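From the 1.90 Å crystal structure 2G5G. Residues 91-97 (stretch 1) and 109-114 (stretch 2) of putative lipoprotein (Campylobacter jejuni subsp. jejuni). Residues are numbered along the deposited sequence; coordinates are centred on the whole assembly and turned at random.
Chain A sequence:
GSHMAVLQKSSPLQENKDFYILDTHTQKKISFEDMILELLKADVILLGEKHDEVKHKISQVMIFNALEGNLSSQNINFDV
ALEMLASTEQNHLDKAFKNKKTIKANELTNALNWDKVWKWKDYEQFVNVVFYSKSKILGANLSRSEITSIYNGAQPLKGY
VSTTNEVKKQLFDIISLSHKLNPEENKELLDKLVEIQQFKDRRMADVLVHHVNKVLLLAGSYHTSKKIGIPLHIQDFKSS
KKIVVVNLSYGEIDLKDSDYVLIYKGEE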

ATOM      1  N   ASN A  91       1.087  24.065  11.975  1.00 35.10           N
ATOM      2  CA  ASN A  91       2.108  24.896  12.643  1.00 37.09           C
ATOM      3  C   ASN A  91       3.181  25.318  11.668  1.00 36.76           C
ATOM      4  O   ASN A  91       3.502  26.494  11.573  1.00 37.38           O
ATOM      5  CB  ASN A  91       2.719  24.167  13.835  1.00 37.17           C
ATOM      6  CG  ASN A  91       1.754  24.043  14.992  1.00 40.67           C
ATOM      7  OD1 ASN A  91       0.834  24.867  15.152  1.00 43.33           O
ATOM      8  ND2 ASN A  91       1.956  23.016  15.827  1.00 41.26           N
ATOM      9  N   HIS A  92       3.683  24.355  10.899  1.00 37.36           N
ATOM     10  CA  HIS A  92       4.667  24.622   9.858  1.00 37.57           C
ATOM     11  C   HIS A  92       4.126  25.566   8.796  1.00 36.95           C
ATOM     12  O   HIS A  92       4.811  26.479   8.380  1.00 36.65           O
ATOM     13  CB  HIS A  92       5.168  23.303   9.236  1.00 38.39           C
ATOM     14  CG  HIS A  92       6.370  23.467   8.356  1.00 41.48           C
ATOM     15  ND1 HIS A  92       7.649  23.626   8.860  1.00 44.48           N
ATOM     16  CD2 HIS A  92       6.491  23.501   7.006  1.00 43.02           C
ATOM     17  CE1 HIS A  92       8.500  23.755   7.855  1.00 44.49           C
ATOM     18  NE2 HIS A  92       7.823  23.693   6.720  1.00 44.97           N
ATOM     19  N   LEU A  93       2.882  25.343   8.355  1.00 36.25           N
ATOM     20  CA  LEU A  93       2.239  26.191   7.354  1.00 35.00           C
ATOM     21  C   LEU A  93       1.958  27.630   7.831  1.00 34.12           C
ATOM     22  O   LEU A  93       1.998  28.564   7.039  1.00 33.10           O
ATOM     23  CB  LEU A  93       0.921  25.531   6.874  1.00 34.87           C
ATOM     24  CG  LEU A  93       1.115  24.159   6.219  1.00 35.12           C
ATOM     25  CD1 LEU A  93      -0.255  23.449   6.030  1.00 35.31           C
ATOM     26  CD2 LEU A  93       1.917  24.283   4.900  1.00 34.55           C
ATOM     27  N   ASP A  94       1.623  27.784   9.104  1.00 34.87           N
ATOM     28  CA  ASP A  94       1.390  29.111   9.713  1.00 36.08           C
ATOM     29  C   ASP A  94       2.694  29.954   9.669  1.00 37.20           C
ATOM     30  O   ASP A  94       2.665  31.163   9.383  1.00 37.04           O
ATOM     31  CB  ASP A  94       0.907  28.961  11.160  1.00 35.66           C
ATOM     32  CG  ASP A  94      -0.511  28.397  11.272  1.00 36.07           C
ATOM     33  OD1 ASP A  94      -1.275  28.464  10.278  1.00 35.23           O
ATOM     34  OD2 ASP A  94      -0.863  27.887  12.361  1.00 31.86           O
ATOM     35  N   LYS A  95       3.823  29.284   9.907  1.00 38.48           N
ATOM     36  CA  LYS A  95       5.164  29.899   9.759  1.00 40.46           C
ATOM     37  C   LYS A  95       5.412  30.398   8.351  1.00 39.95           C
ATOM     38  O   LYS A  95       5.870  31.520   8.172  1.00 40.63           O
ATOM     39  CB  LYS A  95       6.263  28.925  10.180  1.00 40.01           C
ATOM     40  CG  LYS A  95       6.109  28.484  11.629  1.00 43.51           C
ATOM     41  CD  LYS A  95       7.275  27.613  12.120  1.00 43.20           C
ATOM     42  CE  LYS A  95       7.238  27.520  13.635  1.00 46.55           C
ATOM     43  NZ  LYS A  95       7.925  26.279  14.109  1.00 49.88           N
ATOM     44  N   ALA A  96       5.078  29.583   7.347  1.00 40.15           N
ATOM     45  CA  ALA A  96       5.163  30.010   5.950  1.00 39.49           C
ATOM     46  C   ALA A  96       4.271  31.212   5.655  1.00 39.73           C
ATOM     47  O   ALA A  96       4.673  32.133   4.938  1.00 39.94           O
ATOM     48  CB  ALA A  96       4.836  28.846   5.010  1.00 39.36           C
ATOM     49  N   PHE A  97       3.062  31.203   6.216  1.00 39.71           N
ATOM     50  CA  PHE A  97       2.138  32.319   6.089  1.00 40.09           C
ATOM     51  C   PHE A  97       2.774  33.593   6.668  1.00 41.02           C
ATOM     52  O   PHE A  97       2.700  34.668   6.064  1.00 40.89           O
ATOM     53  CB  PHE A  97       0.816  32.020   6.819  1.00 38.82           C
ATOM     54  CG  PHE A  97      -0.163  33.163   6.783  1.00 37.58           C
ATOM     55  CD1 PHE A  97      -0.854  33.459   5.613  1.00 35.24           C
ATOM     56  CD2 PHE A  97      -0.385  33.959   7.909  1.00 36.25           C
ATOM     57  CE1 PHE A  97      -1.755  34.517   5.552  1.00 34.73           C
ATOM     58  CE2 PHE A  97      -1.288  35.021   7.860  1.00 34.62           C
ATOM     59  CZ  PHE A  97      -1.975  35.306   6.684  1.00 35.84           C
ATOM     60  N   THR A 109       8.030  25.294  -2.255  1.00 47.25           N
ATOM     61  CA  THR A 109       7.824  23.867  -1.976  1.00 46.75           C
ATOM     62  C   THR A 109       8.491  23.393  -0.687  1.00 46.67           C
ATOM     63  O   THR A 109       8.008  22.476  -0.015  1.00 46.60           O
ATOM     64  CB  THR A 109       8.237  22.975  -3.185  1.00 46.92           C
ATOM     65  OG1 THR A 109       7.934  21.609  -2.903  1.00 47.88           O
ATOM     66  CG2 THR A 109       9.718  23.095  -3.489  1.00 46.05           C
ATOM     67  N   ASN A 110       9.604  24.028  -0.336  1.00 46.63           N
ATOM     68  CA  ASN A 110      10.323  23.670   0.874  1.00 46.72           C
ATOM     69  C   ASN A 110       9.664  24.283   2.127  1.00 45.81           C
ATOM     70  O   ASN A 110       9.595  23.650   3.188  1.00 44.88           O
ATOM     71  CB  ASN A 110      11.798  24.083   0.741  1.00 47.67           C
ATOM     72  CG  ASN A 110      12.485  23.456  -0.492  1.00 49.81           C
ATOM     73  OD1 ASN A 110      13.287  22.517  -0.360  1.00 53.51           O
ATOM     74  ND2 ASN A 110      12.176  23.982  -1.691  1.00 49.46           N
ATOM     75  N   ALA A 111       9.171  25.512   1.977  1.00 45.40           N
ATOM     76  CA  ALA A 111       8.465  26.212   3.045  1.00 45.72           C
ATOM     77  C   ALA A 111       7.199  25.462   3.463  1.00 45.74           C
ATOM     78  O   ALA A 111       6.887  25.374   4.656  1.00 46.28           O
ATOM     79  CB  ALA A 111       8.120  27.638   2.612  1.00 45.59           C
ATOM     80  N   LEU A 112       6.496  24.901   2.476  1.00 45.26           N
ATOM     81  CA  LEU A 112       5.207  24.256   2.710  1.00 44.65           C
ATOM     82  C   LEU A 112       5.401  22.806   3.075  1.00 44.56           C
ATOM     83  O   LEU A 112       4.443  22.106   3.394  1.00 44.90           O
ATOM     84  CB  LEU A 112       4.309  24.352   1.468  1.00 44.09           C
ATOM     85  CG  LEU A 112       3.973  25.730   0.906  1.00 43.21           C
ATOM     86  CD1 LEU A 112       3.235  25.597  -0.424  1.00 42.81           C
ATOM     87  CD2 LEU A 112       3.178  26.563   1.912  1.00 42.42           C
ATOM     88  N   ASN A 113       6.647  22.346   3.030  1.00 44.26           N
ATOM     89  CA  ASN A 113       6.932  20.927   3.171  1.00 44.13           C
ATOM     90  C   ASN A 113       6.099  20.061   2.192  1.00 43.76           C
ATOM     91  O   ASN A 113       5.568  19.009   2.562  1.00 43.00           O
ATOM     92  CB  ASN A 113       6.695  20.485   4.616  1.00 44.54           C
ATOM     93  CG  ASN A 113       7.401  19.217   4.935  1.00 45.64           C
ATOM     94  OD1 ASN A 113       8.425  18.917   4.329  1.00 49.13           O
ATOM     95  ND2 ASN A 113       6.869  18.449   5.874  1.00 46.76           N
ATOM     96  N   TRP A 114       5.991  20.527   0.951  1.00 44.01           N
ATOM     97  CA  TRP A 114       5.203  19.843  -0.069  1.00 44.64           C
ATOM     98  C   TRP A 114       5.553  18.371  -0.101  1.00 45.02           C
ATOM     99  O   TRP A 114       6.735  18.016  -0.039  1.00 44.92           O
ATOM    100  CB  TRP A 114       5.452  20.460  -1.443  1.00 44.67           C
ATOM    101  CG  TRP A 114       4.406  20.080  -2.440  1.00 45.14           C
ATOM    102  CD1 TRP A 114       4.507  19.130  -3.420  1.00 45.49           C
ATOM    103  CD2 TRP A 114       3.085  20.632  -2.552  1.00 44.46           C
ATOM    104  NE1 TRP A 114       3.337  19.063  -4.140  1.00 45.01           N
ATOM    105  CE2 TRP A 114       2.442  19.964  -3.622  1.00 44.49           C
ATOM    106  CE3 TRP A 114       2.381  21.616  -1.846  1.00 43.30           C
ATOM    107  CZ2 TRP A 114       1.135  20.253  -4.006  1.00 43.62           C
ATOM    108  CZ3 TRP A 114       1.079  21.907  -2.236  1.00 44.70           C
ATOM    109  CH2 TRP A 114       0.472  21.229  -3.309  1.00 44.73           C
TER
HETATM  110  O   HOH W   1       7.287  26.512   7.306  1.00 34.35           O

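The contact is a small helix-to-helix-end packing, in which one face of a continuous helix meets the last turn of another through apolar side chains and a water-bridged pair of carbonyls. It buries 237 Å², both sides summed, and joins residues at least 15 positions apart in the same chain.

Residues 91-97 lie inside a helix that runs on in both directions, as the backbone bonds from Lys95 N to Asn91 O (3.3 Å), Ala96 N to His92 O (3.3 Å) and Phe97 N to Leu93 O (3.0 Å) attest. The second stretch begins as helix and then turns out of it at Asn113, whose phi/psi of 52/42 is the positive-phi signature of a Schellman motif. Two bonds lead back into the last turn: Trp114 N to Thr109 O at 3.0 Å, and a weak one from Asn113 N to Asn110 O at 3.2 Å. Carbonyls near a helix C-terminus often lack partners further along the chain; that of Ala111 accepts from a water in the contact.

The backbones come close at two points, Leu93 CA to Leu112 CA and Ala96 CA to Ala111 CA, both 5.8 Å. At the second point both residues are alanines, whose methyls leave little to keep the backbones apart. The CA-to-CB bond of Ala96 points toward the second stretch, that of Ala111 sideways, and the two methyls meet with Ala96 CB 4.2 Å from Ala111 CB. Ala96 CB also lies 4.2 Å from Leu112 CD2, so the one methyl touches two apolar partners.

The leucines complete this apolar patch by the reach of their side chains. The CA-to-CB bond of Leu93 is sideways and that of Leu112 is away overall, yet the end of each side chain comes nearer to the opposing stretch. Both adopt the m, t rotamer, and Leu93 CD2 sits 4.0 Å from Leu112 CD2, a van der Waals distance. Leu93 CD2 also packs 3.7 Å from Leu112 O. Both leucines are buried, as suits side chains with no polar group to satisfy.

His92 supplies the polar part. Its CA-to-CB bond points toward the second stretch, and with chi1 at -169° (t) the imidazole reaches the helix end, where NE2 lies 2.8 Å from Ala111 O; whether this is a hydrogen bond is left open by the geometry. The water evidence is firmer: water 1 donates to His92 O at 2.7 Å and to Ala111 O at 2.9 Å. A single water can offer two protons, so it links two carbonyls that could not bond to each other directly.

The histidine ring also makes van der Waals contacts. Leu112 C lies near the plane of the ring, at its edge, 4.1 Å from His92 CD2, while Asn113 CB approaches the same His92 CD2 to 3.9 Å from an oblique direction. The contact thus extends from the buried leucines and Ala96 to the more exposed His92 and Asn113.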